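Local coordinates for protein putative dimetal phosphatase (Danio rerio, PDB 2NXF) that probably hydrolyses ADP-ribose and CDP-alcohols such as CDP-choline at a dinuclear metal centre of the calcineurin-like phosphoesterase type, at residues Leu10-Tyr16 with Gln57-Asp63; Asp130-Tyr134 with Leu146-Asp151; Leu224-Pro230 with Leu259-His265; Pro230-Cys234 with His245-Leu249; Ala236-Cys240 with Gly264-Asp268. All coordinates share one frame. Where two conformers were deposited one is given. Residues are numbered along the deposited sequence.

Contact 1: residues Leu10-Tyr16 with Gln57-Asp63. With ZN (zinc ion), chain B; ZN (zinc ion), chain C; PO4 (phosphate ion), chain F.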
# COMPACT_ATOMS: atom_id res chain seq x y z
N LEU A 10 5.97 1.13 9.90
CA LEU A 10 4.89 0.89 8.92
C LEU A 10 3.68 1.76 9.24
O LEU A 10 3.29 1.86 10.40
CB LEU A 10 4.40 -0.56 9.03
CG LEU A 10 5.34 -1.63 8.52
CD1 LEU A 10 4.93 -3.00 9.07
CD2 LEU A 10 5.33 -1.61 6.99
N ILE A 11 3.07 2.33 8.20
CA ILE A 11 1.87 3.16 8.42
C ILE A 11 1.09 3.17 7.10
O ILE A 11 1.68 3.01 6.04
CB ILE A 11 2.24 4.58 8.89
CG1 ILE A 11 1.05 5.27 9.59
CG2 ILE A 11 2.86 5.41 7.75
CD1 ILE A 11 1.46 6.53 10.43
N ALA A 12 -0.24 3.31 7.20
CA ALA A 12 -1.08 3.29 5.99
C ALA A 12 -2.13 4.39 6.03
O ALA A 12 -2.68 4.70 7.10
CB ALA A 12 -1.79 1.94 5.87
N ASP A 13 -2.39 4.96 4.86
CA ASP A 13 -3.63 5.75 4.62
C ASP A 13 -3.73 6.94 5.58
O ASP A 13 -4.76 7.14 6.24
CB ASP A 13 -4.89 4.86 4.68
CG ASP A 13 -4.92 3.84 3.53
OD1 ASP A 13 -5.53 4.13 2.51
OD2 ASP A 13 -4.26 2.79 3.63
N VAL A 14 -2.64 7.71 5.66
CA VAL A 14 -2.64 8.96 6.44
C VAL A 14 -3.76 9.88 5.89
O VAL A 14 -4.61 10.38 6.64
CB VAL A 14 -1.26 9.65 6.39
CG1 VAL A 14 -1.29 11.02 7.10
CG2 VAL A 14 -0.16 8.76 7.01
N GLN A 15 -3.76 10.07 4.57
CA GLN A 15 -4.83 10.81 3.87
C GLN A 15 -5.08 12.20 4.45
O GLN A 15 -6.22 12.62 4.61
CB GLN A 15 -6.13 9.98 3.78
CG GLN A 15 -6.24 9.33 2.42
CD GLN A 15 -7.25 8.21 2.34
OE1 GLN A 15 -6.91 7.03 2.50
NE2 GLN A 15 -8.50 8.57 2.09
N TYR A 16 -3.98 12.88 4.75
CA TYR A 16 -4.05 14.23 5.33
C TYR A 16 -4.75 15.21 4.40
O TYR A 16 -4.59 15.13 3.18
CB TYR A 16 -2.62 14.75 5.64
CG TYR A 16 -2.65 16.20 6.04
CD1 TYR A 16 -3.15 16.58 7.29
CD2 TYR A 16 -2.24 17.20 5.15
CE1 TYR A 16 -3.19 17.92 7.66
CE2 TYR A 16 -2.30 18.53 5.51
CZ TYR A 16 -2.78 18.89 6.77
OH TYR A 16 -2.86 20.21 7.15
N GLN A 57 5.56 3.48 3.98
CA GLN A 57 4.17 3.94 4.13
C GLN A 57 3.39 3.47 2.91
O GLN A 57 3.87 3.58 1.77
CB GLN A 57 4.04 5.44 4.41
CG GLN A 57 4.48 6.37 3.29
CD GLN A 57 3.37 6.66 2.26
OE1 GLN A 57 2.21 6.28 2.42
NE2 GLN A 57 3.76 7.37 1.21
N LEU A 58 2.19 2.96 3.17
CA LEU A 58 1.46 2.12 2.24
C LEU A 58 0.52 2.89 1.29
O LEU A 58 -0.28 2.28 0.57
CB LEU A 58 0.68 1.05 3.02
CG LEU A 58 1.44 -0.25 3.41
CD1 LEU A 58 1.85 -1.03 2.14
CD2 LEU A 58 2.64 0.06 4.23
N GLY A 59 0.65 4.22 1.24
CA GLY A 59 -0.06 5.00 0.22
C GLY A 59 -1.25 5.74 0.79
O GLY A 59 -1.57 5.61 1.98
N ASP A 60 -1.93 6.47 -0.11
CA ASP A 60 -2.97 7.42 0.28
C ASP A 60 -2.44 8.34 1.36
O ASP A 60 -3.11 8.54 2.38
CB ASP A 60 -4.23 6.70 0.79
CG ASP A 60 -5.03 6.03 -0.33
OD1 ASP A 60 -4.65 6.13 -1.52
OD2 ASP A 60 -6.02 5.37 -0.01
N ILE A 61 -1.24 8.91 1.16
CA ILE A 61 -0.64 9.77 2.20
C ILE A 61 -1.34 11.14 2.29
O ILE A 61 -1.36 11.76 3.36
CB ILE A 61 0.88 9.91 2.01
CG1 ILE A 61 1.55 10.29 3.34
CG2 ILE A 61 1.21 10.84 0.82
CD1 ILE A 61 3.07 10.41 3.27
N ILE A 62 -1.93 11.62 1.18
CA ILE A 62 -2.77 12.81 1.25
C ILE A 62 -4.09 12.52 0.56
O ILE A 62 -4.13 11.72 -0.36
CB ILE A 62 -2.12 14.08 0.61
CG1 ILE A 62 -1.76 13.84 -0.86
CG2 ILE A 62 -0.88 14.54 1.42
CD1 ILE A 62 -1.56 15.17 -1.63
N ASP A 63 -5.17 13.17 1.01
CA ASP A 63 -6.49 12.83 0.46
C ASP A 63 -6.72 13.48 -0.90
O ASP A 63 -6.22 14.57 -1.17
CB ASP A 63 -7.59 13.29 1.42
CG ASP A 63 -8.91 12.60 1.14
OD1 ASP A 63 -9.07 11.43 1.56
OD2 ASP A 63 -9.75 13.21 0.48
ZN ZN B . -7.20 5.17 1.86
ZN ZN C . -6.80 3.61 -1.04
P PO4 F . -9.97 5.22 0.03
O1 PO4 F . -10.80 4.13 0.65
O2 PO4 F . -10.89 6.32 -0.48
O3 PO4 F . -9.09 5.92 1.05
O4 PO4 F . -9.10 4.68 -1.06
O HOH W 1 -0.19 7.02 4.00
O HOH W 2 -7.84 3.40 0.83
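This is a buried, metal-binding contact between two loops that leave neighbouring parallel strands, 6-11 and 54-57, at their C-terminal ends. The strands meet at Ile11 and Gln57, with CA atoms 4.9 Å apart. Leu58 N donates to Ile11 O at 2.9 Å. The loops then run side by side. Asp13 N bonds Gly59 O at 3.1 Å, Tyr16 N bonds Ile61 O at 3.2 Å, and Asp63 N bonds Tyr16 O at 3.0 Å. Water 1 accepts from Val14 N and donates to Gln57 OE1 and Gly59 O. Asp13-X-Gln15 stands where metallophosphoesterases usually have Asp-X-His, and Gly59 to Asp63 is their Gly-Asp-X-X-Asp motif. Zinc B is held by Asp13 OD1 at 2.1 Å, Gln15 OE1 at 2.0 Å and Asp60 OD2 at 2.2 Å. Asp60 OD2 also lies 2.2 Å from zinc C, so this oxygen bridges both metals, as does water 2. Asp13 OD1 is 2.9 Å from Asp60 OD2 because they share a metal. Asp13 OD2 accepts from His265 N, and Asp60 OD1 pairs with His97. His267 completes the protein ligands of zinc B, and Asn96, His228 and His265 those of zinc C. Gln15 NE2 donates to Asp63 OD1 at 3.0 Å, consistent with holding OE1 on the metal; Asp63 OD2 caps His65 N. A phosphate ion, probably from the crystallisation liquor, spans the zincs through O3 and O4.

Contact 2: residues Asp130-Tyr134 with Leu146-Asp151; sequences DIYAY and LLDAYD
Tyr134 lays one face of its ring over Leu146 CB, and its CE2 is 3.6 Å from Leu146 CD2. Tyr134 chi1 is p (65°); its hydroxyl bonds His91 and Ser114. Leu146 has chi1 -92°, between wells, and chi2 p. The two form an antiparallel hydrogen-bonded pair, CA atoms 5.4 Å apart. Tyr134 N donates to Leu146 O at 3.0 Å, and Leu146 N to Tyr134 O at 2.8 Å. Tyr132 centres an inverse gamma turn (phi/psi -92/81); regular pairing stops there, with the Tyr132 and Asp148 CA atoms still 5.3 Å apart. Asp148, chi1 t, takes Tyr132 N at 2.8 Å with OD2, which also pairs with Arg104. Its OD1 accepts from Tyr150 N at 3.3 Å, an Asx turn within the type I turn Asp148-Asp151. Ile131 CG1 packs 3.8 Å from Asp151 OD1, which forms salt bridges with Lys163 and Arg157; Asp151 OD2 bonds Ser202. Here the beta hairpin of strands 134-139 and 142-146 opens, and an aspartate side chain continues the pairing into the loops.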
# COMPACT_ATOMS: atom_id res chain seq x y z
N ASP A 130 7.67 2.52 -17.12
CA ASP A 130 6.50 3.29 -16.64
C ASP A 130 5.63 2.52 -15.63
O ASP A 130 4.40 2.60 -15.66
CB ASP A 130 5.68 3.83 -17.83
CG ASP A 130 4.77 5.02 -17.46
OD1 ASP A 130 4.97 5.67 -16.40
OD2 ASP A 130 3.86 5.30 -18.26
N ILE A 131 6.28 1.76 -14.74
CA ILE A 131 5.59 1.06 -13.64
C ILE A 131 6.36 1.43 -12.38
O ILE A 131 7.59 1.33 -12.35
CB ILE A 131 5.60 -0.49 -13.85
CG1 ILE A 131 4.91 -0.84 -15.18
CG2 ILE A 131 4.91 -1.23 -12.69
CD1 ILE A 131 5.22 -2.29 -15.67
N TYR A 132 5.65 1.88 -11.34
CA TYR A 132 6.32 2.32 -10.12
C TYR A 132 6.43 1.13 -9.17
O TYR A 132 5.62 0.95 -8.25
CB TYR A 132 5.56 3.50 -9.47
CG TYR A 132 6.25 3.95 -8.21
CD1 TYR A 132 7.51 4.54 -8.25
CD2 TYR A 132 5.63 3.78 -6.96
CE1 TYR A 132 8.18 4.92 -7.07
CE2 TYR A 132 6.26 4.17 -5.78
CZ TYR A 132 7.52 4.74 -5.84
OH TYR A 132 8.16 5.12 -4.68
N ALA A 133 7.44 0.30 -9.43
CA ALA A 133 7.70 -0.88 -8.64
C ALA A 133 9.19 -1.04 -8.57
O ALA A 133 9.92 -0.79 -9.56
CB ALA A 133 7.08 -2.11 -9.31
N TYR A 134 9.66 -1.49 -7.41
CA TYR A 134 11.10 -1.68 -7.23
C TYR A 134 11.37 -2.63 -6.10
O TYR A 134 10.48 -2.93 -5.32
CB TYR A 134 11.82 -0.35 -7.01
CG TYR A 134 11.49 0.43 -5.73
CD1 TYR A 134 12.34 0.36 -4.62
CD2 TYR A 134 10.36 1.27 -5.66
CE1 TYR A 134 12.10 1.09 -3.47
CE2 TYR A 134 10.11 2.01 -4.48
CZ TYR A 134 10.98 1.91 -3.40
OH TYR A 134 10.76 2.65 -2.24
N LEU A 146 8.28 -3.34 -3.61
CA LEU A 146 7.14 -2.42 -3.60
C LEU A 146 6.47 -2.55 -4.95
O LEU A 146 7.16 -2.43 -5.98
CB LEU A 146 7.59 -0.96 -3.41
CG LEU A 146 7.64 -0.43 -1.97
CD1 LEU A 146 8.83 -1.04 -1.26
CD2 LEU A 146 7.71 1.12 -1.96
N LEU A 147 5.16 -2.80 -4.92
CA LEU A 147 4.39 -3.01 -6.15
C LEU A 147 3.51 -1.81 -6.46
O LEU A 147 3.21 -0.99 -5.56
CB LEU A 147 3.49 -4.24 -6.00
CG LEU A 147 4.18 -5.59 -5.72
CD1 LEU A 147 3.12 -6.69 -5.65
CD2 LEU A 147 5.24 -5.87 -6.78
N ASP A 148 3.11 -1.73 -7.74
CA ASP A 148 2.29 -0.67 -8.29
C ASP A 148 0.90 -1.27 -8.61
O ASP A 148 0.66 -1.83 -9.69
CB ASP A 148 2.97 -0.17 -9.59
CG ASP A 148 2.25 1.01 -10.25
OD1 ASP A 148 1.16 1.44 -9.80
OD2 ASP A 148 2.83 1.50 -11.23
N ALA A 149 -0.02 -1.14 -7.65
CA ALA A 149 -1.33 -1.76 -7.78
C ALA A 149 -2.28 -0.98 -8.72
O ALA A 149 -3.41 -1.43 -8.95
CB ALA A 149 -1.99 -1.91 -6.39
N TYR A 150 -1.81 0.16 -9.24
CA TYR A 150 -2.55 0.95 -10.24
C TYR A 150 -1.87 0.96 -11.61
O TYR A 150 -2.15 1.80 -12.46
CB TYR A 150 -2.84 2.38 -9.72
CG TYR A 150 -3.76 2.29 -8.53
CD1 TYR A 150 -5.15 2.36 -8.68
CD2 TYR A 150 -3.24 2.03 -7.25
CE1 TYR A 150 -6.00 2.22 -7.60
CE2 TYR A 150 -4.08 1.89 -6.15
CZ TYR A 150 -5.46 1.97 -6.33
OH TYR A 150 -6.32 1.84 -5.26
N ASP A 151 -0.98 -0.01 -11.81
CA ASP A 151 -0.34 -0.26 -13.09
C ASP A 151 -1.44 -0.43 -14.16
O ASP A 151 -1.44 0.25 -15.20
CB ASP A 151 0.51 -1.52 -12.90
CG ASP A 151 1.22 -1.98 -14.14
OD1 ASP A 151 1.18 -1.33 -15.21
OD2 ASP A 151 1.84 -3.06 -14.01

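Contact 3: residues Leu224-Pro230 with Leu259-His265; sequences LIFSHLP and LCFIAGH. With ZN (zinc ion), chain C.
Strands 222-227 and 258-263 are parallel neighbours in a beta-alpha-beta unit; the axes of 224-227 and 259-263 approach to 4.7 Å at 14°. Bridges pair Leu224 with Cys260, Ile225 with Phe261 and Phe226 with Ile262. Ile225 N donates to Cys260 O (3.0 Å), Ile262 N to Ile225 O (2.7 Å) and Ser227 N to Ile262 O (3.0 Å). Phe261, chi1 t, shares its face of the sheet with Ile225, whose CG2 is 3.6 Å from Phe261 CE1. Helix 245-253 covers this face. Ile262, chi1 m, faces the other way; its CD1 is 3.7 Å from Phe226 CE1. Beyond the strands, Gly264 N donates to His228 O at 3.0 Å. His265 has the largest area covered, with phi/psi 77/-54 and chi1 t. His228 is also t, and His265 CB lies over its ring face, 3.9 Å from the centroid. His228 ND1 bonds Leu58 O, and His265 NE2 bonds Asn198. At the dimetal site, His228 NE2 and His265 ND1, 3.1 Å apart, each bind zinc C at 2.2 Å.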
# COMPACT_ATOMS: atom_id res chain seq x y z
N LEU A 224 9.54 -9.47 1.73
CA LEU A 224 8.38 -8.73 2.18
C LEU A 224 7.90 -7.91 0.99
O LEU A 224 8.69 -7.16 0.40
CB LEU A 224 8.75 -7.77 3.32
CG LEU A 224 9.23 -8.42 4.64
CD1 LEU A 224 10.74 -8.80 4.60
CD2 LEU A 224 9.00 -7.42 5.75
N ILE A 225 6.61 -8.00 0.71
CA ILE A 225 6.01 -7.36 -0.47
C ILE A 225 5.00 -6.35 -0.01
O ILE A 225 4.20 -6.64 0.89
CB ILE A 225 5.36 -8.43 -1.36
CG1 ILE A 225 6.42 -9.47 -1.78
CG2 ILE A 225 4.72 -7.80 -2.63
CD1 ILE A 225 5.81 -10.70 -2.40
N PHE A 226 5.04 -5.16 -0.61
CA PHE A 226 4.20 -4.04 -0.18
C PHE A 226 3.39 -3.57 -1.37
O PHE A 226 3.92 -3.43 -2.47
CB PHE A 226 5.08 -2.88 0.31
CG PHE A 226 5.95 -3.23 1.48
CD1 PHE A 226 5.51 -3.03 2.78
CD2 PHE A 226 7.23 -3.79 1.28
CE1 PHE A 226 6.34 -3.36 3.87
CE2 PHE A 226 8.04 -4.12 2.37
CZ PHE A 226 7.60 -3.90 3.65
N SER A 227 2.10 -3.34 -1.15
CA SER A 227 1.19 -2.93 -2.23
C SER A 227 0.12 -2.04 -1.63
O SER A 227 -0.28 -2.27 -0.49
CB SER A 227 0.56 -4.20 -2.82
OG SER A 227 -0.57 -3.91 -3.65
N HIS A 228 -0.40 -1.04 -2.36
CA HIS A 228 -1.48 -0.28 -1.72
C HIS A 228 -2.67 -1.23 -1.50
O HIS A 228 -3.33 -1.18 -0.46
CB HIS A 228 -1.95 0.90 -2.56
CG HIS A 228 -2.97 1.73 -1.86
ND1 HIS A 228 -2.71 2.36 -0.66
CD2 HIS A 228 -4.26 2.00 -2.16
CE1 HIS A 228 -3.80 3.01 -0.26
NE2 HIS A 228 -4.75 2.80 -1.16
N LEU A 229 -2.91 -2.09 -2.49
CA LEU A 229 -4.08 -2.97 -2.47
C LEU A 229 -3.77 -4.37 -1.95
O LEU A 229 -2.77 -4.99 -2.35
CB LEU A 229 -4.66 -3.14 -3.90
CG LEU A 229 -5.19 -1.86 -4.56
CD1 LEU A 229 -5.72 -2.18 -5.98
CD2 LEU A 229 -6.25 -1.21 -3.72
N PRO A 230 -4.66 -4.89 -1.09
CA PRO A 230 -4.56 -6.29 -0.66
C PRO A 230 -4.94 -7.25 -1.79
O PRO A 230 -5.63 -6.86 -2.75
CB PRO A 230 -5.59 -6.38 0.48
CG PRO A 230 -6.60 -5.32 0.17
CD PRO A 230 -5.77 -4.19 -0.43
N LEU A 259 7.57 -13.97 2.67
CA LEU A 259 7.36 -13.92 4.11
C LEU A 259 5.99 -13.32 4.36
O LEU A 259 5.15 -13.93 5.03
CB LEU A 259 8.46 -13.11 4.80
CG LEU A 259 8.30 -12.87 6.31
CD1 LEU A 259 8.24 -14.18 7.11
CD2 LEU A 259 9.41 -11.95 6.79
N CYS A 260 5.75 -12.13 3.80
CA CYS A 260 4.46 -11.48 4.01
C CYS A 260 4.13 -10.54 2.87
O CYS A 260 5.02 -10.10 2.12
CB CYS A 260 4.45 -10.74 5.34
SG CYS A 260 5.75 -9.49 5.49
N PHE A 261 2.84 -10.24 2.76
CA PHE A 261 2.33 -9.31 1.78
C PHE A 261 1.58 -8.27 2.59
O PHE A 261 0.63 -8.60 3.30
CB PHE A 261 1.39 -10.06 0.83
CG PHE A 261 0.93 -9.22 -0.32
CD1 PHE A 261 1.57 -9.30 -1.56
CD2 PHE A 261 -0.13 -8.32 -0.15
CE1 PHE A 261 1.14 -8.50 -2.64
CE2 PHE A 261 -0.57 -7.53 -1.22
CZ PHE A 261 0.07 -7.61 -2.46
N ILE A 262 2.04 -7.03 2.51
CA ILE A 262 1.53 -5.96 3.40
C ILE A 262 0.86 -4.90 2.55
O ILE A 262 1.44 -4.43 1.56
CB ILE A 262 2.69 -5.34 4.25
CG1 ILE A 262 3.28 -6.41 5.18
CG2 ILE A 262 2.20 -4.17 5.09
CD1 ILE A 262 4.61 -6.00 5.85
N ALA A 263 -0.37 -4.55 2.90
CA ALA A 263 -1.13 -3.60 2.11
C ALA A 263 -1.86 -2.60 2.99
O ALA A 263 -1.93 -2.78 4.20
CB ALA A 263 -2.14 -4.35 1.22
N GLY A 264 -2.40 -1.55 2.38
CA GLY A 264 -3.26 -0.59 3.08
C GLY A 264 -4.62 -0.68 2.40
O GLY A 264 -5.14 -1.79 2.14
N HIS A 265 -5.21 0.49 2.13
CA HIS A 265 -6.45 0.64 1.34
C HIS A 265 -7.72 0.30 2.09
O HIS A 265 -8.65 1.11 2.13
CB HIS A 265 -6.38 -0.10 -0.02
CG HIS A 265 -7.45 0.29 -1.01
ND1 HIS A 265 -7.59 1.57 -1.51
CD2 HIS A 265 -8.36 -0.47 -1.67
CE1 HIS A 265 -8.55 1.58 -2.42
NE2 HIS A 265 -9.05 0.35 -2.53
ZN ZN C . -6.80 3.61 -1.04
O HOH W 2 -7.84 3.40 0.83

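Contact 4: residues Pro230-Cys234 with His245-Leu249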
# COMPACT_ATOMS: atom_id res chain seq x y z
N PRO A 230 -4.66 -4.89 -1.09
CA PRO A 230 -4.56 -6.29 -0.66
C PRO A 230 -4.94 -7.25 -1.79
O PRO A 230 -5.63 -6.86 -2.75
CB PRO A 230 -5.59 -6.38 0.48
CG PRO A 230 -6.60 -5.32 0.17
CD PRO A 230 -5.77 -4.19 -0.43
N VAL A 231 -4.48 -8.49 -1.68
CA VAL A 231 -4.78 -9.51 -2.69
C VAL A 231 -5.42 -10.78 -2.13
O VAL A 231 -5.94 -11.59 -2.90
CB VAL A 231 -3.54 -9.88 -3.56
CG1 VAL A 231 -3.00 -8.64 -4.33
CG2 VAL A 231 -2.44 -10.53 -2.67
N HIS A 232 -5.41 -10.97 -0.81
CA HIS A 232 -6.01 -12.20 -0.26
C HIS A 232 -7.39 -11.89 0.33
O HIS A 232 -7.50 -11.06 1.21
CB HIS A 232 -5.11 -12.84 0.79
CG HIS A 232 -5.39 -14.30 1.00
ND1 HIS A 232 -6.65 -14.77 1.32
CD2 HIS A 232 -4.59 -15.39 0.91
CE1 HIS A 232 -6.61 -16.09 1.42
NE2 HIS A 232 -5.37 -16.49 1.18
N PRO A 233 -8.45 -12.57 -0.17
CA PRO A 233 -9.79 -12.33 0.35
C PRO A 233 -9.97 -12.49 1.87
O PRO A 233 -10.92 -11.93 2.43
CB PRO A 233 -10.66 -13.36 -0.40
CG PRO A 233 -9.91 -13.65 -1.63
CD PRO A 233 -8.45 -13.57 -1.27
N CYS A 234 -9.09 -13.27 2.53
CA CYS A 234 -9.16 -13.43 4.00
C CYS A 234 -8.63 -12.21 4.75
O CYS A 234 -8.86 -12.08 5.95
CB CYS A 234 -8.41 -14.68 4.50
SG CYS A 234 -6.71 -14.94 3.90
N HIS A 245 -6.33 -9.99 -8.26
CA HIS A 245 -5.72 -10.46 -7.01
C HIS A 245 -5.32 -11.94 -7.10
O HIS A 245 -4.28 -12.33 -6.56
CB HIS A 245 -6.65 -10.21 -5.80
CG HIS A 245 -7.88 -11.08 -5.79
ND1 HIS A 245 -8.02 -12.17 -4.95
CD2 HIS A 245 -9.00 -11.04 -6.55
CE1 HIS A 245 -9.18 -12.75 -5.18
NE2 HIS A 245 -9.80 -12.09 -6.15
N GLU A 246 -6.11 -12.76 -7.78
CA GLU A 246 -5.83 -14.20 -7.85
C GLU A 246 -4.54 -14.47 -8.64
O GLU A 246 -3.80 -15.42 -8.33
CB GLU A 246 -7.03 -14.95 -8.44
CG GLU A 246 -7.01 -16.45 -8.20
CD GLU A 246 -7.08 -16.84 -6.72
OE1 GLU A 246 -6.35 -17.78 -6.32
OE2 GLU A 246 -7.84 -16.23 -5.95
N ALA A 247 -4.26 -13.62 -9.63
CA ALA A 247 -3.02 -13.73 -10.41
C ALA A 247 -1.81 -13.50 -9.50
O ALA A 247 -0.78 -14.18 -9.63
CB ALA A 247 -3.03 -12.74 -11.57
N VAL A 248 -1.96 -12.57 -8.56
CA VAL A 248 -0.89 -12.30 -7.58
C VAL A 248 -0.73 -13.48 -6.64
O VAL A 248 0.40 -13.94 -6.40
CB VAL A 248 -1.15 -11.02 -6.77
CG1 VAL A 248 0.06 -10.72 -5.85
CG2 VAL A 248 -1.33 -9.83 -7.71
N LEU A 249 -1.84 -13.99 -6.12
CA LEU A 249 -1.79 -15.15 -5.21
C LEU A 249 -1.11 -16.33 -5.88
O LEU A 249 -0.32 -17.04 -5.25
CB LEU A 249 -3.18 -15.55 -4.72
CG LEU A 249 -3.87 -14.50 -3.84
CD1 LEU A 249 -5.31 -14.91 -3.58
CD2 LEU A 249 -3.09 -14.31 -2.53
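Val231 is the apolar centre of this contact. It has the largest area covered, and its CA-to-CB bond points toward helix 245-253. Its CB sits 3.8 Å from His245 CB. Its CG1 packs on Val248 CB at 3.9 Å, and its CG2 on Leu249 CD2 at 3.8 Å. Val231 therefore meets residues from the first turn of the helix, where Leu249 N bonds His245 O at 3.0 Å. Phe261 and Phe201 adjoin the same valine, so the cluster continues into the core between helix and sheet. Farther out, Leu249 spreads over the loop. Its CD2 is 3.9 Å from His232 CD2, and its CD1 is 4.1 Å from Pro233 CD. Pro233 CG also touches His245 CE1 at 3.7 Å. This is the crossover connection of the beta-alpha-beta unit formed by strand 222-227, helix 245-253 and strand 258-263. The loop after the first strand folds back on the start of its own helix. The polar edge lies at His245, whose ND1 donates to Val231 O at 3.0 Å. On the loop, His232 ND1 accepts from Cys234 N at 3.1 Å, and His232 NE2 bonds Asp274. Cys234 forms a disulfide with Cys272. The His245 bond requires a proton on ND1 and satisfies a backbone carbonyl beside an otherwise apolar cluster, so Val231 packs through its side chain and is tied to the helix through its carbonyl.

Contact 5: residues Ala236-Cys240 with Gly264-Asp268. With ZN (zinc ion), chain C; ZN (zinc ion), chain B.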
# COMPACT_ATOMS: atom_id res chain seq x y z
N ALA A 236 -8.93 -8.79 3.69
CA ALA A 236 -9.54 -7.49 3.38
C ALA A 236 -10.96 -7.70 2.88
O ALA A 236 -11.30 -8.78 2.42
CB ALA A 236 -8.74 -6.77 2.32
N ASP A 237 -11.75 -6.64 2.96
CA ASP A 237 -13.09 -6.66 2.37
C ASP A 237 -12.95 -6.84 0.84
O ASP A 237 -12.04 -6.28 0.24
CB ASP A 237 -13.83 -5.37 2.69
CG ASP A 237 -15.29 -5.43 2.28
OD1 ASP A 237 -15.61 -5.18 1.10
OD2 ASP A 237 -16.15 -5.75 3.14
N PRO A 238 -13.85 -7.64 0.22
CA PRO A 238 -13.77 -7.87 -1.23
C PRO A 238 -13.73 -6.58 -2.06
O PRO A 238 -13.07 -6.55 -3.10
CB PRO A 238 -15.06 -8.63 -1.55
CG PRO A 238 -15.50 -9.21 -0.29
CD PRO A 238 -14.97 -8.38 0.84
N ILE A 239 -14.39 -5.52 -1.59
CA ILE A 239 -14.40 -4.28 -2.37
C ILE A 239 -13.02 -3.64 -2.46
O ILE A 239 -12.81 -2.75 -3.29
CB ILE A 239 -15.44 -3.24 -1.88
CG1 ILE A 239 -15.79 -2.26 -3.03
CG2 ILE A 239 -14.95 -2.53 -0.62
CD1 ILE A 239 -17.05 -1.41 -2.78
N CYS A 240 -12.10 -4.07 -1.59
CA CYS A 240 -10.76 -3.47 -1.54
C CYS A 240 -9.69 -4.25 -2.29
O CYS A 240 -8.53 -3.84 -2.31
CB CYS A 240 -10.33 -3.29 -0.09
SG CYS A 240 -11.35 -2.09 0.75
N GLY A 264 -2.40 -1.55 2.38
CA GLY A 264 -3.26 -0.59 3.08
C GLY A 264 -4.62 -0.68 2.40
O GLY A 264 -5.14 -1.79 2.14
N HIS A 265 -5.21 0.49 2.13
CA HIS A 265 -6.45 0.64 1.34
C HIS A 265 -7.72 0.30 2.09
O HIS A 265 -8.65 1.11 2.13
CB HIS A 265 -6.38 -0.10 -0.02
CG HIS A 265 -7.45 0.29 -1.01
ND1 HIS A 265 -7.59 1.57 -1.51
CD2 HIS A 265 -8.36 -0.47 -1.67
CE1 HIS A 265 -8.55 1.58 -2.42
NE2 HIS A 265 -9.05 0.35 -2.53
N ASP A 266 -7.79 -0.90 2.68
CA ASP A 266 -8.95 -1.24 3.50
C ASP A 266 -8.68 -0.69 4.89
O ASP A 266 -7.92 -1.30 5.67
CB ASP A 266 -9.15 -2.77 3.55
CG ASP A 266 -10.34 -3.19 4.37
OD1 ASP A 266 -10.97 -2.34 5.05
OD2 ASP A 266 -10.69 -4.40 4.33
N HIS A 267 -9.29 0.45 5.21
CA HIS A 267 -8.95 1.18 6.45
C HIS A 267 -9.33 0.40 7.71
O HIS A 267 -8.83 0.71 8.78
CB HIS A 267 -9.65 2.54 6.50
CG HIS A 267 -9.30 3.44 5.35
ND1 HIS A 267 -10.13 4.45 4.91
CD2 HIS A 267 -8.20 3.48 4.55
CE1 HIS A 267 -9.56 5.06 3.88
NE2 HIS A 267 -8.38 4.50 3.65
N ASP A 268 -10.23 -0.58 7.58
CA ASP A 268 -10.61 -1.45 8.70
C ASP A 268 -9.50 -2.45 9.07
O ASP A 268 -9.52 -3.00 10.18
CB ASP A 268 -11.86 -2.25 8.34
CG ASP A 268 -13.14 -1.44 8.46
OD1 ASP A 268 -13.11 -0.25 8.87
OD2 ASP A 268 -14.21 -2.02 8.19
ZN ZN C . -6.80 3.61 -1.04
ZN ZN B . -7.20 5.17 1.86
O HOH W 2 -7.84 3.40 0.83
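Neither segment forms a strand here. Residues 236-240 run extended through Ala236 and then turn into a short 3-10 segment, 238-240. Cys240 N bonds Asp237 O at 2.9 Å. The other segment is an irregular loop after strand 258-263, with His265 at positive phi (77°). The backbones come nearest at Cys240 and Asp266, whose CA atoms are 5.8 Å apart. Asp266 makes the main link. Its OD2 accepts from Asp237 N at 2.8 Å in a nearly straight bond. Its OD1 accepts from Asp268 N at 3.2 Å, an Asx turn within its own loop. Asp237 makes a second Asx turn, its OD1 accepting from Ile239 N at 3.0 Å. Cys240 fills the space beside these bonds. Its SG lies 3.6 Å from Asp266 CB, and its CB 3.8 Å from His265 CD2. Cys240 O meets the edge of the His265 ring, 3.4 Å from CD2. Asn198 bonds both His265 NE2 and Ile239 O. Residues 264-267 are the Gly-His-X-His metal-binding motif of the calcineurin-like phosphoesterases. His265 ND1 binds zinc C, and His267 NE2 binds zinc B, each at 2.2 Å. Water 2 bridges the zincs and donates to His265 O at 2.8 Å. Asp266 gives OD2 to the 236-240 loop and keeps OD1 for its own turn; neither oxygen binds a zinc. Between two zinc ligands, it thus links the metal loop to 236-240 by one hydrogen bond.

Overall arrangement
From the N terminus, contact 1 closes the connection through helix 35-49, joining the ends of strands 6-11 and 54-57 in one sheet. Contact 2 follows in series and closes the open end of the hairpin 134-139/142-146 in the other sheet. Leu147 N reaches Phe226 O, which attaches that hairpin to contact 3. Contact 3 closes the crossover through helix 245-253. Contact 4 lies within that crossover and shares Pro230 with contact 3. Contact 5 ends on the same loop as contact 3, sharing Gly264 and His265, and its segments alternate with those of contact 4. Contacts 1, 3 and 5 converge on the zinc pair, where strand ends of both sheets meet.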